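Local atomic coordinates of cytochrome cL (Hyphomicrobium denitrificans, PDB entry 2D0W), a protein that carries electrons through a covalently bound haem and probably serves as the electron acceptor for methanol dehydrogenase in periplasmic methanol oxidation. Residues Val42-Leu48 / Ala120-His124; Asn85-Lys89 / Ala133-Ser137; Phe92-Phe96 / Met115-Ile119. All blocks are in the same frame, centred on the assembly; numbering follows the deposited sequence.

Helix 112-124 takes part in interactions 1 and 3, helix 88-97 in interactions 2 and 3: interaction 3 joins the two helices to each other, while interactions 1 and 2 pack loops against them. Interaction 3 is the apolar core, its centre about 5 Å from that of the chain, and has no hydrogen bond between its segments. Interaction 1 is also buried but mixes apolar contacts with a His-carboxylate bond and a water. Interaction 2 lies at the surface, where threonine and aspartate side chains and W135 meet with little settled hydrogen bonding. R123 of interaction 1 joins it to interaction 2: NE forms a salt bridge with D88 OD2 at 3.1 Å. Between interactions 2 and 3, N85 OD1 is 2.7 Å from T94 OG1, a probable hydrogen bond.

Interaction 1: residues Val42-Leu48 / Ala120-His124; sequences VEVAGCL and AWIRH
The 42-48 segment is a loop that curls into helix 48-58, with E43 at positive phi (60°/18°) and backbone bonds C47 N to V44 O (3.0 Å) and L48 N to A45 O (3.1 Å). It lies against the last turn of helix 112-124, with V42 CA 4.3 Å from A120 CA and L48 CA 5.5 Å from W121 CA; 402 Å² is buried. A120 points its CB at the loop, 4.0 Å from both V42 CA and L48 CD2. Its carbonyl O accepts from a water at 2.5 Å, which also donates to E43 OE2 and accepts from E43 N. W121 (chi1 t) brings CE3 to 4.1 Å from L48 CB. R123 packs CG on V42 CG2 at 4.0 Å, while its guanidinium reaches N85 and D88. H124 (chi1 t, chi2 73°) hydrogen-bonds through ND1 to OE2 of E43 (chi1 m, chi2 m) at 3.0 Å and 162°. Over its ring lies L48 CD1 (rotamer mt), 3.5 Å from the centroid and 10° off the normal, a CH-pi contact. The loop leads into helix 48-58 and packs on the C-terminal end of helix 112-124, consistent with the packing of N- and C-terminal helices in the cytochrome c fold; C47 is disulfide-bonded to C165, and I122 faces helix 88-97 and the haem.

Interaction 2: residues Asn85-Lys89 / Ala133-Ser137; sequences NTTDK and ADWLS. With HEM (protoporphyrin IX containing Fe), chain H.
T86, W135 and D134 bury most of this 237 Å² surface contact, in which a type I beta turn, A133 to L136, meets the entry to helix 88-97. The CA atoms pair T86 with D134 at 5.3 Å and T87 with W135 at 5.1 Å. T86 ends a 3-10 segment (phi/psi -76°/-9°); with chi1 p its OG1 lies 2.9 Å from D134 OD2. Its proton could instead go to P83 O, so that bond is unsettled. T86 CB also lies 4.3 Å from W135 CE3. W135 points its CB toward the 85-89 segment (chi1 p, chi2 88°), and that CB is 3.7 Å from D88 OD2, whose charge is paired with R123. D134 (chi1 m, chi2 0°) also places CB 4.3 Å from T87 CG2. The arrangement is a turn packed on a helix start: T87 is the N-cap, its OG1 bonded to G90 N and also to K84 O, and S137 is the N-cap of helix 138-143. N85 makes no contact with 133-137 but hydrogen-bonds through ND2 to haem O1A at 2.7 Å, so the 85-89 segment also lines the haem pocket. Segment 133-137 lies in the loop between helices 112-124 and 138-143, packed across the N-terminal end of helix 88-97, with W135 also touching R123 of helix 112-124.

Interaction 3: residues Phe92-Phe96 / Met115-Ile119; sequences FETIF and MLKLI. With HEM (protoporphyrin IX containing Fe), chain H.
This helix pair forms part of the haem pocket wall in a class I-type cytochrome c fold: I95 CG2 and L118 CD2 come within 3.8 and 3.9 Å of haem CBB, and T94 CG2 is 3.6 Å from haem C2A. Segments 92-96 and 115-119 are both helical, with axes 11.1 Å apart at 118° between N-to-C directions; F92 and I119 have the nearest CA atoms, at 7.3 Å. M115 (chi1 t, chi2 p, chi3 p) reaches across: CG is 3.5 Å from F92 CD1, SD 3.8 Å from I95 CG2, CE 4.1 Å from F96 CD2. Its SD lies 5.2 Å from the F92 centroid, 52° off the normal, an oblique Met-aromatic contact. I119 CD1 sits at the F92 ring edge and 3.8 Å from F92 CB, and I119 CG1 is 3.8 Å from I95 CD1. I95 CG2 also meets L118 CD2 at 4.1 Å. With no hydrogen bond between the segments, their pairing rests on apolar side chains and one sulfur-aromatic contact.

Interaction 1: residues Val42-Leu48 / Ala120-His124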
loop_
_atom_site.group_PDB
_atom_site.type_symbol
_atom_site.label_atom_id
_atom_site.label_comp_id
_atom_site.label_asym_id
_atom_site.label_seq_id
_atom_site.Cartn_x
_atom_site.Cartn_y
_atom_site.Cartn_z
ATOM N N VAL A 42 5.580 -1.095 5.919
ATOM C CA VAL A 42 6.360 -0.755 4.716
ATOM C C VAL A 42 7.769 -1.318 4.855
ATOM O O VAL A 42 8.424 -1.155 5.902
ATOM C CB VAL A 42 6.295 0.784 4.426
ATOM C CG1 VAL A 42 7.332 1.274 3.418
ATOM C CG2 VAL A 42 4.905 1.168 3.856
ATOM N N GLU A 43 8.196 -2.037 3.824
ATOM C CA GLU A 43 9.515 -2.669 3.779
ATOM C C GLU A 43 9.799 -3.710 4.892
ATOM O O GLU A 43 10.968 -4.025 5.175
ATOM C CB GLU A 43 10.635 -1.604 3.635
ATOM C CG GLU A 43 10.803 -1.030 2.223
ATOM C CD GLU A 43 10.861 -2.112 1.138
ATOM O OE1 GLU A 43 11.919 -2.763 0.974
ATOM O OE2 GLU A 43 9.839 -2.318 0.434
ATOM N N VAL A 44 8.743 -4.208 5.540
ATOM C CA VAL A 44 8.872 -5.382 6.416
ATOM C C VAL A 44 8.660 -6.591 5.514
ATOM O O VAL A 44 7.515 -6.869 5.089
ATOM C CB VAL A 44 7.829 -5.396 7.588
ATOM C CG1 VAL A 44 8.010 -6.634 8.481
ATOM C CG2 VAL A 44 7.861 -4.119 8.408
ATOM N N ALA A 45 9.743 -7.308 5.199
ATOM C CA ALA A 45 9.655 -8.425 4.251
ATOM C C ALA A 45 8.539 -9.397 4.621
ATOM O O ALA A 45 7.885 -9.932 3.738
ATOM C CB ALA A 45 10.985 -9.161 4.106
ATOM N N GLY A 46 8.280 -9.559 5.923
ATOM C CA GLY A 46 7.358 -10.593 6.403
ATOM C C GLY A 46 5.916 -10.322 5.984
ATOM O O GLY A 46 5.122 -11.241 5.829
ATOM N N CYS A 47 5.603 -9.044 5.779
ATOM C CA CYS A 47 4.255 -8.594 5.409
ATOM C C CYS A 47 3.960 -8.653 3.903
ATOM O O CYS A 47 2.813 -8.510 3.482
ATOM C CB CYS A 47 4.073 -7.161 5.902
ATOM S SG CYS A 47 4.414 -7.062 7.654
ATOM N N LEU A 48 5.009 -8.858 3.104
ATOM C CA LEU A 48 4.913 -8.764 1.632
ATOM C C LEU A 48 4.118 -9.808 0.896
ATOM O O LEU A 48 3.284 -9.425 0.063
ATOM C CB LEU A 48 6.281 -8.520 0.968
ATOM C CG LEU A 48 6.987 -7.255 1.481
ATOM C CD1 LEU A 48 8.399 -7.198 0.948
ATOM C CD2 LEU A 48 6.202 -5.953 1.212
ATOM N N ALA A 120 2.149 -1.849 1.680
ATOM C CA ALA A 120 3.568 -2.265 1.765
ATOM C C ALA A 120 3.990 -2.938 0.487
ATOM O O ALA A 120 5.115 -2.744 0.014
ATOM C CB ALA A 120 3.816 -3.218 2.946
ATOM N N TRP A 121 3.093 -3.739 -0.090
ATOM C CA TRP A 121 3.401 -4.421 -1.390
ATOM C C TRP A 121 3.546 -3.399 -2.492
ATOM O O TRP A 121 4.461 -3.506 -3.291
ATOM C CB TRP A 121 2.320 -5.434 -1.826
ATOM C CG TRP A 121 2.620 -6.118 -3.146
ATOM C CD1 TRP A 121 1.883 -6.061 -4.314
ATOM C CD2 TRP A 121 3.739 -6.945 -3.428
ATOM N NE1 TRP A 121 2.480 -6.823 -5.295
ATOM C CE2 TRP A 121 3.625 -7.374 -4.773
ATOM C CE3 TRP A 121 4.836 -7.379 -2.671
ATOM C CZ2 TRP A 121 4.586 -8.210 -5.384
ATOM C CZ3 TRP A 121 5.803 -8.208 -3.294
ATOM C CH2 TRP A 121 5.653 -8.606 -4.633
ATOM N N ILE A 122 2.576 -2.463 -2.592
ATOM C CA ILE A 122 2.659 -1.398 -3.582
ATOM C C ILE A 122 3.976 -0.616 -3.493
ATOM O O ILE A 122 4.595 -0.322 -4.511
ATOM C CB ILE A 122 1.408 -0.436 -3.535
ATOM C CG1 ILE A 122 0.129 -1.217 -3.897
ATOM C CG2 ILE A 122 1.650 0.815 -4.428
ATOM C CD1 ILE A 122 -1.173 -0.438 -3.530
ATOM N N ARG A 123 4.419 -0.284 -2.285
ATOM C CA ARG A 123 5.728 0.384 -2.128
ATOM C C ARG A 123 6.859 -0.519 -2.598
ATOM O O ARG A 123 7.840 -0.039 -3.214
ATOM C CB ARG A 123 5.983 0.828 -0.681
ATOM C CG ARG A 123 4.885 1.801 -0.102
ATOM C CD ARG A 123 4.657 2.923 -1.082
ATOM N NE ARG A 123 3.868 3.956 -0.436
ATOM C CZ ARG A 123 3.293 4.982 -1.046
ATOM N NH1 ARG A 123 3.382 5.130 -2.341
ATOM N NH2 ARG A 123 2.610 5.853 -0.321
ATOM N N HIS A 124 6.750 -1.808 -2.285
ATOM C CA HIS A 124 7.857 -2.776 -2.601
ATOM C C HIS A 124 8.164 -2.997 -4.106
ATOM O O HIS A 124 9.310 -3.307 -4.477
ATOM C CB HIS A 124 7.600 -4.146 -1.951
ATOM C CG HIS A 124 8.797 -5.057 -1.989
ATOM N ND1 HIS A 124 9.910 -4.865 -1.192
ATOM C CD2 HIS A 124 9.042 -6.170 -2.714
ATOM C CE1 HIS A 124 10.799 -5.817 -1.448
ATOM N NE2 HIS A 124 10.298 -6.612 -2.377
HETATM O O HOH W 1 7.132 -2.044 1.284
#

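Interaction 2: residues Asn85-Lys89 / Ala133-Ser137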
loop_
_atom_site.group_PDB
_atom_site.type_symbol
_atom_site.label_atom_id
_atom_site.label_comp_id
_atom_site.label_asym_id
_atom_site.label_seq_id
_atom_site.Cartn_x
_atom_site.Cartn_y
_atom_site.Cartn_z
ATOM N N ASN A 85 -0.224 10.553 -3.158
ATOM C CA ASN A 85 -0.028 9.097 -3.166
ATOM C C ASN A 85 1.439 8.679 -2.898
ATOM O O ASN A 85 1.726 7.514 -2.752
ATOM C CB ASN A 85 -0.606 8.454 -4.438
ATOM C CG ASN A 85 -2.154 8.395 -4.437
ATOM O OD1 ASN A 85 -2.809 8.355 -3.368
ATOM N ND2 ASN A 85 -2.746 8.350 -5.646
ATOM N N THR A 86 2.352 9.659 -2.850
ATOM C CA THR A 86 3.722 9.456 -2.356
ATOM C C THR A 86 3.776 9.359 -0.809
ATOM O O THR A 86 4.826 9.066 -0.226
ATOM C CB THR A 86 4.703 10.586 -2.858
ATOM O OG1 THR A 86 4.343 11.865 -2.302
ATOM C CG2 THR A 86 4.748 10.680 -4.374
ATOM N N THR A 87 2.665 9.651 -0.137
ATOM C CA THR A 87 2.528 9.414 1.305
ATOM C C THR A 87 1.622 8.205 1.500
ATOM O O THR A 87 0.700 7.962 0.676
ATOM C CB THR A 87 1.953 10.670 2.037
ATOM O OG1 THR A 87 0.566 10.829 1.727
ATOM C CG2 THR A 87 2.656 11.944 1.571
ATOM N N ASP A 88 1.830 7.457 2.587
ATOM C CA ASP A 88 0.967 6.303 2.878
ATOM C C ASP A 88 -0.434 6.768 3.153
ATOM O O ASP A 88 -1.371 6.090 2.789
ATOM C CB ASP A 88 1.485 5.463 4.058
ATOM C CG ASP A 88 2.797 4.751 3.723
ATOM O OD1 ASP A 88 3.508 4.377 4.654
ATOM O OD2 ASP A 88 3.137 4.605 2.546
ATOM N N LYS A 89 -0.574 7.950 3.756
ATOM C CA LYS A 89 -1.914 8.473 4.052
ATOM C C LYS A 89 -2.730 8.687 2.782
ATOM O O LYS A 89 -3.920 8.323 2.746
ATOM C CB LYS A 89 -1.844 9.751 4.879
ATOM C CG LYS A 89 -3.115 10.037 5.631
ATOM C CD LYS A 89 -3.904 11.123 4.982
ATOM C CE LYS A 89 -3.920 12.372 5.827
ATOM N NZ LYS A 89 -4.854 12.204 6.936
ATOM N N ALA A 133 11.605 9.711 -2.304
ATOM C CA ALA A 133 10.375 9.012 -1.923
ATOM C C ALA A 133 9.820 9.515 -0.604
ATOM O O ALA A 133 10.459 9.382 0.417
ATOM C CB ALA A 133 10.617 7.483 -1.885
ATOM N N ASP A 134 8.630 10.116 -0.632
ATOM C CA ASP A 134 7.971 10.597 0.602
ATOM C C ASP A 134 7.554 9.477 1.576
ATOM O O ASP A 134 7.266 9.761 2.748
ATOM C CB ASP A 134 6.739 11.473 0.277
ATOM C CG ASP A 134 7.095 12.710 -0.510
ATOM O OD1 ASP A 134 8.291 12.934 -0.824
ATOM O OD2 ASP A 134 6.175 13.478 -0.830
ATOM N N TRP A 135 7.533 8.217 1.111
ATOM C CA TRP A 135 7.038 7.070 1.915
ATOM C C TRP A 135 8.113 6.204 2.557
ATOM O O TRP A 135 7.793 5.192 3.234
ATOM C CB TRP A 135 6.163 6.131 1.054
ATOM C CG TRP A 135 6.960 5.369 -0.008
ATOM C CD1 TRP A 135 7.596 4.162 0.140
ATOM C CD2 TRP A 135 7.164 5.760 -1.353
ATOM N NE1 TRP A 135 8.223 3.800 -1.018
ATOM C CE2 TRP A 135 7.954 4.754 -1.964
ATOM C CE3 TRP A 135 6.774 6.863 -2.105
ATOM C CZ2 TRP A 135 8.359 4.831 -3.298
ATOM C CZ3 TRP A 135 7.176 6.942 -3.429
ATOM C CH2 TRP A 135 7.975 5.937 -4.008
ATOM N N LEU A 136 9.379 6.530 2.291
ATOM C CA LEU A 136 10.503 5.823 2.945
ATOM C C LEU A 136 11.247 6.739 3.882
ATOM O O LEU A 136 11.467 7.888 3.561
ATOM C CB LEU A 136 11.491 5.253 1.903
ATOM C CG LEU A 136 10.994 4.216 0.890
ATOM C CD1 LEU A 136 12.041 3.984 -0.172
ATOM C CD2 LEU A 136 10.737 2.958 1.643
ATOM N N SER A 137 11.663 6.218 5.028
ATOM C CA SER A 137 12.585 6.933 5.903
ATOM C C SER A 137 13.970 7.031 5.321
ATOM O O SER A 137 14.309 6.383 4.317
ATOM C CB SER A 137 12.706 6.217 7.252
ATOM O OG SER A 137 13.500 5.031 7.134
HETATM C CHA HEM H . -6.073 4.800 -10.056
HETATM C CHB HEM H . -4.699 1.552 -6.688
HETATM C CHC HEM H . -8.048 -1.670 -8.160
HETATM C CHD HEM H . -8.488 1.056 -12.152
HETATM C C1A HEM H . -5.430 4.258 -8.941
HETATM C C2A HEM H . -4.503 4.909 -8.023
HETATM C C3A HEM H . -4.117 4.000 -7.127
HETATM C C4A HEM H . -4.792 2.736 -7.395
HETATM C CMA HEM H . -3.105 4.194 -5.952
HETATM C CAA HEM H . -4.003 6.366 -8.133
HETATM C CBA HEM H . -2.785 6.329 -9.073
HETATM C CGA HEM H . -2.067 7.671 -9.153
HETATM O O1A HEM H . -2.294 8.547 -8.284
HETATM O O2A HEM H . -1.270 7.850 -10.104
HETATM C C1B HEM H . -5.515 0.416 -6.752
HETATM C C2B HEM H . -5.528 -0.786 -5.911
HETATM C C3B HEM H . -6.440 -1.559 -6.252
HETATM C C4B HEM H . -7.102 -1.047 -7.412
HETATM C CMB HEM H . -4.471 -0.986 -4.826
HETATM C CAB HEM H . -6.990 -2.727 -5.417
HETATM C CBB HEM H . -7.349 -2.558 -4.182
HETATM C C1C HEM H . -8.453 -1.226 -9.400
HETATM C C2C HEM H . -9.521 -1.801 -10.242
HETATM C C3C HEM H . -9.589 -1.084 -11.349
HETATM C C4C HEM H . -8.674 0.061 -11.220
HETATM C CMC HEM H . -9.960 -3.244 -10.052
HETATM C CAC HEM H . -10.271 -1.400 -12.719
HETATM C CBC HEM H . -11.492 -1.860 -12.671
HETATM C C1D HEM H . -7.991 2.331 -11.966
HETATM C C2D HEM H . -8.162 3.460 -12.861
HETATM C C3D HEM H . -7.425 4.625 -12.210
HETATM C C4D HEM H . -6.846 4.099 -10.989
HETATM C CMD HEM H . -8.952 3.468 -14.206
HETATM C CAD HEM H . -7.286 6.110 -12.704
HETATM C CBD HEM H . -8.290 6.849 -11.814
HETATM C CGD HEM H . -8.100 8.345 -11.794
HETATM O O1D HEM H . -8.803 9.045 -11.043
HETATM O O2D HEM H . -7.218 8.826 -12.520
HETATM N NA HEM H . -5.552 2.946 -8.524
HETATM N NB HEM H . -6.477 0.130 -7.697
HETATM N NC HEM H . -7.997 -0.064 -10.004
HETATM N ND HEM H . -7.196 2.752 -10.905
HETATM FE FE HEM H . -6.866 1.465 -9.211
#

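Interaction 3: residues Phe92-Phe96 / Met115-Ile119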
loop_
_atom_site.group_PDB
_atom_site.type_symbol
_atom_site.label_atom_id
_atom_site.label_comp_id
_atom_site.label_asym_id
_atom_site.label_seq_id
_atom_site.Cartn_x
_atom_site.Cartn_y
_atom_site.Cartn_z
ATOM N N PHE A 92 -3.565 5.296 1.039
ATOM C CA PHE A 92 -4.662 4.689 1.762
ATOM C C PHE A 92 -6.001 5.334 1.321
ATOM O O PHE A 92 -6.991 4.622 1.041
ATOM C CB PHE A 92 -4.415 4.853 3.274
ATOM C CG PHE A 92 -5.591 4.449 4.159
ATOM C CD1 PHE A 92 -5.719 3.142 4.612
ATOM C CD2 PHE A 92 -6.567 5.378 4.526
ATOM C CE1 PHE A 92 -6.791 2.771 5.434
ATOM C CE2 PHE A 92 -7.642 5.020 5.328
ATOM C CZ PHE A 92 -7.752 3.710 5.796
ATOM N N GLU A 93 -6.022 6.675 1.269
ATOM C CA GLU A 93 -7.259 7.409 0.979
ATOM C C GLU A 93 -7.701 7.054 -0.463
ATOM O O GLU A 93 -8.879 6.795 -0.707
ATOM C CB GLU A 93 -7.021 8.936 1.144
ATOM C CG GLU A 93 -6.783 9.453 2.539
ATOM C CD GLU A 93 -6.428 10.967 2.591
ATOM O OE1 GLU A 93 -5.627 11.424 1.733
ATOM O OE2 GLU A 93 -6.948 11.705 3.489
ATOM N N THR A 94 -6.757 6.975 -1.405
ATOM C CA THR A 94 -7.099 6.625 -2.802
ATOM C C THR A 94 -7.696 5.227 -2.868
ATOM O O THR A 94 -8.772 5.021 -3.451
ATOM C CB THR A 94 -5.884 6.773 -3.699
ATOM O OG1 THR A 94 -5.477 8.138 -3.638
ATOM C CG2 THR A 94 -6.184 6.370 -5.162
ATOM N N ILE A 95 -7.036 4.269 -2.215
ATOM C CA ILE A 95 -7.544 2.898 -2.173
ATOM C C ILE A 95 -8.858 2.820 -1.435
ATOM O O ILE A 95 -9.785 2.212 -1.951
ATOM C CB ILE A 95 -6.517 1.882 -1.613
ATOM C CG1 ILE A 95 -5.214 2.042 -2.385
ATOM C CG2 ILE A 95 -7.049 0.413 -1.771
ATOM C CD1 ILE A 95 -3.956 1.496 -1.649
ATOM N N PHE A 96 -8.947 3.466 -0.264
ATOM C CA PHE A 96 -10.125 3.348 0.585
ATOM C C PHE A 96 -11.342 3.961 -0.115
ATOM O O PHE A 96 -12.382 3.321 -0.220
ATOM C CB PHE A 96 -9.949 4.039 1.971
ATOM C CG PHE A 96 -10.958 3.604 2.981
ATOM C CD1 PHE A 96 -12.282 4.055 2.930
ATOM C CD2 PHE A 96 -10.606 2.735 4.003
ATOM C CE1 PHE A 96 -13.218 3.620 3.886
ATOM C CE2 PHE A 96 -11.522 2.293 4.926
ATOM C CZ PHE A 96 -12.830 2.721 4.870
ATOM N N MET A 115 -5.275 -3.855 4.447
ATOM C CA MET A 115 -5.027 -2.645 3.655
ATOM C C MET A 115 -3.594 -2.212 3.815
ATOM O O MET A 115 -2.947 -1.730 2.867
ATOM C CB MET A 115 -5.947 -1.515 4.131
ATOM C CG MET A 115 -5.565 -0.169 3.544
ATOM S SD MET A 115 -6.088 -0.051 1.825
ATOM C CE MET A 115 -7.775 0.483 2.095
ATOM N N LEU A 116 -3.079 -2.327 5.036
ATOM C CA LEU A 116 -1.711 -1.839 5.300
ATOM C C LEU A 116 -0.629 -2.702 4.678
ATOM O O LEU A 116 0.480 -2.232 4.408
ATOM C CB LEU A 116 -1.502 -1.658 6.810
ATOM C CG LEU A 116 -2.308 -0.548 7.435
ATOM C CD1 LEU A 116 -2.002 -0.517 8.908
ATOM C CD2 LEU A 116 -2.010 0.819 6.759
ATOM N N LYS A 117 -0.920 -3.990 4.522
ATOM C CA LYS A 117 -0.005 -4.940 3.894
ATOM C C LYS A 117 -0.054 -4.770 2.379
ATOM O O LYS A 117 0.918 -4.897 1.653
ATOM C CB LYS A 117 -0.410 -6.375 4.251
ATOM C CG LYS A 117 -0.174 -6.780 5.720
ATOM C CD LYS A 117 -0.779 -8.186 5.940
ATOM C CE LYS A 117 -0.393 -8.792 7.249
ATOM N NZ LYS A 117 -0.868 -7.899 8.300
ATOM N N LEU A 118 -1.241 -4.502 1.892
ATOM C CA LEU A 118 -1.395 -4.150 0.466
ATOM C C LEU A 118 -0.514 -2.945 0.118
ATOM O O LEU A 118 0.179 -2.935 -0.899
ATOM C CB LEU A 118 -2.858 -3.806 0.177
ATOM C CG LEU A 118 -3.181 -3.213 -1.203
ATOM C CD1 LEU A 118 -2.639 -4.078 -2.345
ATOM C CD2 LEU A 118 -4.723 -2.958 -1.300
ATOM N N ILE A 119 -0.578 -1.911 0.940
ATOM C CA ILE A 119 0.204 -0.675 0.670
ATOM C C ILE A 119 1.732 -1.023 0.730
ATOM O O ILE A 119 2.516 -0.582 -0.106
ATOM C CB ILE A 119 -0.201 0.402 1.667
ATOM C CG1 ILE A 119 -1.582 0.965 1.316
ATOM C CG2 ILE A 119 0.853 1.555 1.765
ATOM C CD1 ILE A 119 -2.254 1.863 2.420
HETATM C CHA HEM H . -6.073 4.800 -10.056
HETATM C CHB HEM H . -4.699 1.552 -6.688
HETATM C CHC HEM H . -8.048 -1.670 -8.160
HETATM C CHD HEM H . -8.488 1.056 -12.152
HETATM C C1A HEM H . -5.430 4.258 -8.941
HETATM C C2A HEM H . -4.503 4.909 -8.023
HETATM C C3A HEM H . -4.117 4.000 -7.127
HETATM C C4A HEM H . -4.792 2.736 -7.395
HETATM C CMA HEM H . -3.105 4.194 -5.952
HETATM C CAA HEM H . -4.003 6.366 -8.133
HETATM C CBA HEM H . -2.785 6.329 -9.073
HETATM C CGA HEM H . -2.067 7.671 -9.153
HETATM O O1A HEM H . -2.294 8.547 -8.284
HETATM O O2A HEM H . -1.270 7.850 -10.104
HETATM C C1B HEM H . -5.515 0.416 -6.752
HETATM C C2B HEM H . -5.528 -0.786 -5.911
HETATM C C3B HEM H . -6.440 -1.559 -6.252
HETATM C C4B HEM H . -7.102 -1.047 -7.412
HETATM C CMB HEM H . -4.471 -0.986 -4.826
HETATM C CAB HEM H . -6.990 -2.727 -5.417
HETATM C CBB HEM H . -7.349 -2.558 -4.182
HETATM C C1C HEM H . -8.453 -1.226 -9.400
HETATM C C2C HEM H . -9.521 -1.801 -10.242
HETATM C C3C HEM H . -9.589 -1.084 -11.349
HETATM C C4C HEM H . -8.674 0.061 -11.220
HETATM C CMC HEM H . -9.960 -3.244 -10.052
HETATM C CAC HEM H . -10.271 -1.400 -12.719
HETATM C CBC HEM H . -11.492 -1.860 -12.671
HETATM C C1D HEM H . -7.991 2.331 -11.966
HETATM C C2D HEM H . -8.162 3.460 -12.861
HETATM C C3D HEM H . -7.425 4.625 -12.210
HETATM C C4D HEM H . -6.846 4.099 -10.989
HETATM C CMD HEM H . -8.952 3.468 -14.206
HETATM C CAD HEM H . -7.286 6.110 -12.704
HETATM C CBD HEM H . -8.290 6.849 -11.814
HETATM C CGD HEM H . -8.100 8.345 -11.794
HETATM O O1D HEM H . -8.803 9.045 -11.043
HETATM O O2D HEM H . -7.218 8.826 -12.520
HETATM N NA HEM H . -5.552 2.946 -8.524
HETATM N NB HEM H . -6.477 0.130 -7.697
HETATM N NC HEM H . -7.997 -0.064 -10.004
HETATM N ND HEM H . -7.196 2.752 -10.905
HETATM FE FE HEM H . -6.866 1.465 -9.211
#